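Cellulose-binding protein (PDB 2X32) binds a long-chain octaprenyl diphosphate within an antiparallel beta-barrel of the YceI-like family and is implicated in plant cell wall breakdown. Local coordinates at residues Glu46-Ile51 with Thr81-Val86. Sequence-based numbering, arbitrary orientation.
With OTP ((2E,6E,10E,14E,18E,22E,26E)-3,7,11,15,19,23,27,31-octamethyldotriaconta-2,6,10,14,18,22,26,30-octaenyl trihydrogen diphosphate), chain C.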
loop_
_atom_site.group_PDB
_atom_site.type_symbol
_atom_site.label_atom_id
_atom_site.label_comp_id
_atom_site.label_asym_id
_atom_site.label_seq_id
_atom_site.Cartn_x
_atom_site.Cartn_y
_atom_site.Cartn_z
ATOM N N GLU A 46 3.191 14.736 8.747
ATOM C CA GLU A 46 3.677 13.730 7.791
ATOM C C GLU A 46 3.069 12.409 8.172
ATOM O O GLU A 46 3.361 11.848 9.243
ATOM C CB GLU A 46 5.197 13.629 7.740
ATOM C CG GLU A 46 5.631 12.539 6.684
ATOM C CD GLU A 46 7.104 12.583 6.294
ATOM O OE1 GLU A 46 7.906 11.899 6.984
ATOM O OE2 GLU A 46 7.418 13.248 5.262
ATOM N N ALA A 47 2.235 11.879 7.274
ATOM C CA ALA A 47 1.716 10.539 7.416
ATOM C C ALA A 47 2.631 9.551 6.737
ATOM O O ALA A 47 3.152 9.820 5.648
ATOM C CB ALA A 47 0.322 10.427 6.790
ATOM N N GLN A 48 2.834 8.394 7.366
ATOM C CA GLN A 48 3.603 7.359 6.750
ATOM C C GLN A 48 2.874 6.023 6.847
ATOM O O GLN A 48 2.167 5.743 7.815
ATOM C CB GLN A 48 5.007 7.337 7.363
ATOM C CG GLN A 48 6.015 6.483 6.674
ATOM C CD GLN A 48 7.422 6.852 7.095
ATOM O OE1 GLN A 48 8.046 7.767 6.537
ATOM N NE2 GLN A 48 7.939 6.129 8.075
ATOM N N LEU A 49 3.063 5.216 5.818
ATOM C CA LEU A 49 2.622 3.831 5.817
ATOM C C LEU A 49 3.901 3.065 5.395
ATOM O O LEU A 49 4.465 3.313 4.336
ATOM C CB LEU A 49 1.520 3.552 4.805
ATOM C CG LEU A 49 1.170 2.069 4.652
ATOM C CD1 LEU A 49 0.501 1.553 5.967
ATOM C CD2 LEU A 49 0.204 1.864 3.489
ATOM N N VAL A 50 4.346 2.113 6.208
ATOM C CA VAL A 50 5.477 1.272 5.885
ATOM C C VAL A 50 4.909 -0.155 5.649
ATOM O O VAL A 50 4.249 -0.757 6.517
ATOM C CB VAL A 50 6.500 1.243 6.998
ATOM C CG1 VAL A 50 7.697 0.306 6.647
ATOM C CG2 VAL A 50 6.960 2.657 7.368
ATOM N N ILE A 51 5.195 -0.674 4.462
ATOM C CA ILE A 51 4.695 -1.943 4.034
ATOM C C ILE A 51 5.854 -2.955 4.098
ATOM O O ILE A 51 6.856 -2.799 3.417
ATOM C CB ILE A 51 4.184 -1.873 2.575
ATOM C CG1 ILE A 51 3.045 -0.867 2.475
ATOM C CG2 ILE A 51 3.679 -3.279 2.123
ATOM C CD1 ILE A 51 3.003 -0.148 1.211
ATOM N N THR A 81 7.796 2.354 1.475
ATOM C CA THR A 81 7.400 3.433 2.397
ATOM C C THR A 81 6.622 4.468 1.640
ATOM O O THR A 81 7.081 4.977 0.591
ATOM C CB THR A 81 8.629 4.075 3.000
ATOM O OG1 THR A 81 9.374 3.067 3.674
ATOM C CG2 THR A 81 8.230 5.182 3.935
ATOM N N VAL A 82 5.416 4.770 2.110
ATOM C CA VAL A 82 4.601 5.836 1.570
ATOM C C VAL A 82 4.613 7.015 2.539
ATOM O O VAL A 82 4.405 6.845 3.736
ATOM C CB VAL A 82 3.117 5.396 1.405
ATOM C CG1 VAL A 82 2.303 6.481 0.742
ATOM C CG2 VAL A 82 3.011 4.089 0.606
ATOM N N THR A 83 4.846 8.204 2.009
ATOM C CA THR A 83 4.785 9.404 2.816
ATOM C C THR A 83 3.802 10.384 2.194
ATOM O O THR A 83 3.746 10.542 0.966
ATOM C CB THR A 83 6.173 10.028 2.961
ATOM O OG1 THR A 83 7.120 9.035 3.369
ATOM C CG2 THR A 83 6.138 11.110 3.982
ATOM N N VAL A 84 2.974 11.027 3.034
ATOM C CA VAL A 84 1.843 11.894 2.552
ATOM C C VAL A 84 1.764 13.072 3.509
ATOM O O VAL A 84 1.606 12.851 4.701
ATOM C CB VAL A 84 0.495 11.154 2.608
ATOM C CG1 VAL A 84 -0.688 12.065 2.103
ATOM C CG2 VAL A 84 0.456 9.766 1.837
ATOM N N PRO A 85 1.794 14.309 2.994
ATOM C CA PRO A 85 1.503 15.468 3.853
ATOM C C PRO A 85 0.037 15.530 4.191
ATOM O O PRO A 85 -0.826 15.297 3.314
ATOM C CB PRO A 85 1.891 16.689 2.980
ATOM C CG PRO A 85 1.898 16.161 1.637
ATOM C CD PRO A 85 2.369 14.742 1.706
ATOM N N VAL A 86 -0.269 15.760 5.472
ATOM C CA VAL A 86 -1.655 15.750 5.937
ATOM C C VAL A 86 -1.911 17.069 6.660
ATOM O O VAL A 86 -0.995 17.602 7.279
ATOM C CB VAL A 86 -1.822 14.558 6.932
ATOM C CG1 VAL A 86 -3.039 14.681 7.916
ATOM C CG2 VAL A 86 -1.859 13.308 6.055
HETATM O O7 OTP C . -0.208 -20.233 -12.911
HETATM P P2 OTP C . 0.794 -20.854 -11.974
HETATM O O5 OTP C . 1.735 -21.819 -12.673
HETATM O O6 OTP C . 0.209 -21.372 -10.688
HETATM O O4 OTP C . 1.782 -19.592 -11.580
HETATM P P1 OTP C . 1.910 -18.870 -10.140
HETATM O O2 OTP C . 0.713 -17.943 -10.054
HETATM O O3 OTP C . 2.328 -19.780 -9.004
HETATM O O1 OTP C . 3.106 -17.785 -10.255
HETATM C C40 OTP C . 2.871 -16.629 -11.084
HETATM C C39 OTP C . 2.958 -15.343 -10.251
HETATM C C37 OTP C . 2.066 -14.373 -10.319
HETATM C C38 OTP C . 0.788 -14.351 -11.168
HETATM C C36 OTP C . 2.274 -13.110 -9.488
HETATM C C35 OTP C . 2.677 -11.895 -10.283
HETATM C C34 OTP C . 2.765 -10.650 -9.378
HETATM C C32 OTP C . 2.453 -9.400 -9.741
HETATM C C33 OTP C . 1.871 -9.078 -11.075
HETATM C C31 OTP C . 2.543 -8.311 -8.662
HETATM C C30 OTP C . 3.410 -7.109 -8.940
HETATM C C29 OTP C . 3.314 -6.068 -7.830
HETATM C C27 OTP C . 3.345 -4.754 -8.027
HETATM C C28 OTP C . 3.597 -4.079 -9.373
HETATM C C26 OTP C . 3.082 -3.787 -6.893
HETATM C C25 OTP C . 2.708 -4.388 -5.555
HETATM C C24 OTP C . 2.046 -3.403 -4.577
HETATM C C22 OTP C . 2.642 -2.790 -3.556
HETATM C C23 OTP C . 4.047 -3.047 -3.072
HETATM C C21 OTP C . 1.834 -1.801 -2.765
HETATM C C20 OTP C . 2.291 -0.332 -2.969
HETATM C C19 OTP C . 1.512 0.678 -2.124
HETATM C C17 OTP C . 0.565 1.507 -2.560
HETATM C C18 OTP C . 0.194 1.752 -3.981
HETATM C C16 OTP C . -0.229 2.302 -1.535
HETATM C C15 OTP C . -0.093 3.787 -1.716
HETATM C C14 OTP C . -0.580 4.541 -0.504
HETATM C C12 OTP C . -1.213 5.740 -0.536
HETATM C C13 OTP C . -1.562 6.436 -1.850
HETATM C C11 OTP C . -1.627 6.459 0.705
HETATM C C10 OTP C . -1.503 5.748 1.993
HETATM C C9 OTP C . -2.175 6.407 3.199
HETATM C C7 OTP C . -1.566 7.068 4.197
HETATM C C8 OTP C . -0.069 7.188 4.403
HETATM C C6 OTP C . -2.438 7.716 5.246
HETATM C C5 OTP C . -2.680 9.197 5.023
HETATM C C4 OTP C . -3.466 9.831 6.132
HETATM C C2 OTP C . -4.374 10.792 5.932
HETATM C C3 OTP C . -4.778 11.433 4.650
HETATM C C1 OTP C . -5.067 11.358 7.139
#
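Ala47, Leu49, Ile51, Val82, Val84 and Val86 line up against a polyisoprenoid tail, so this antiparallel strand pair forms a length of tunnel wall. Its backbone ladder is regular: Ala47 pairs with Val84 and Leu49 with Val82 through two hydrogen bonds each, and the bond from Val82 N to Leu49 O, 2.8 Å, is nearly straight at 176°. On the inner face the CB atoms of Leu49 and Val82 lie 4.2 Å apart. Val82 turns both methyls to the lipid: CG1, anti to the backbone N (chi1 -176°), sits 3.7 Å from OTP C14, with CG2 close to the same carbon. One pair along, Val84 CG2 meets the branch methyl C8 of OTP at 3.7 Å. At the far end of the tail, Val86 CG2 touches both Ala47 CB, 3.7 Å away, and OTP C2. An alanine at Val82 would probably open a gap beside C14 and leave that part of the chain freer to shift. The outer face, with Glu46, Gln48, Thr81 and Thr83, is more polar. Strands 28-42 and 99-109 extend the sheet beyond the pair, while Lys24 hydrogen-bonds the ligand. Across this wall the lipid meets hydrocarbon groups, with the strands' peptide groups largely spent on this ladder and on those to strands 28-42 and 99-109, consistent with this part of the tail being held mainly by shape and dispersion.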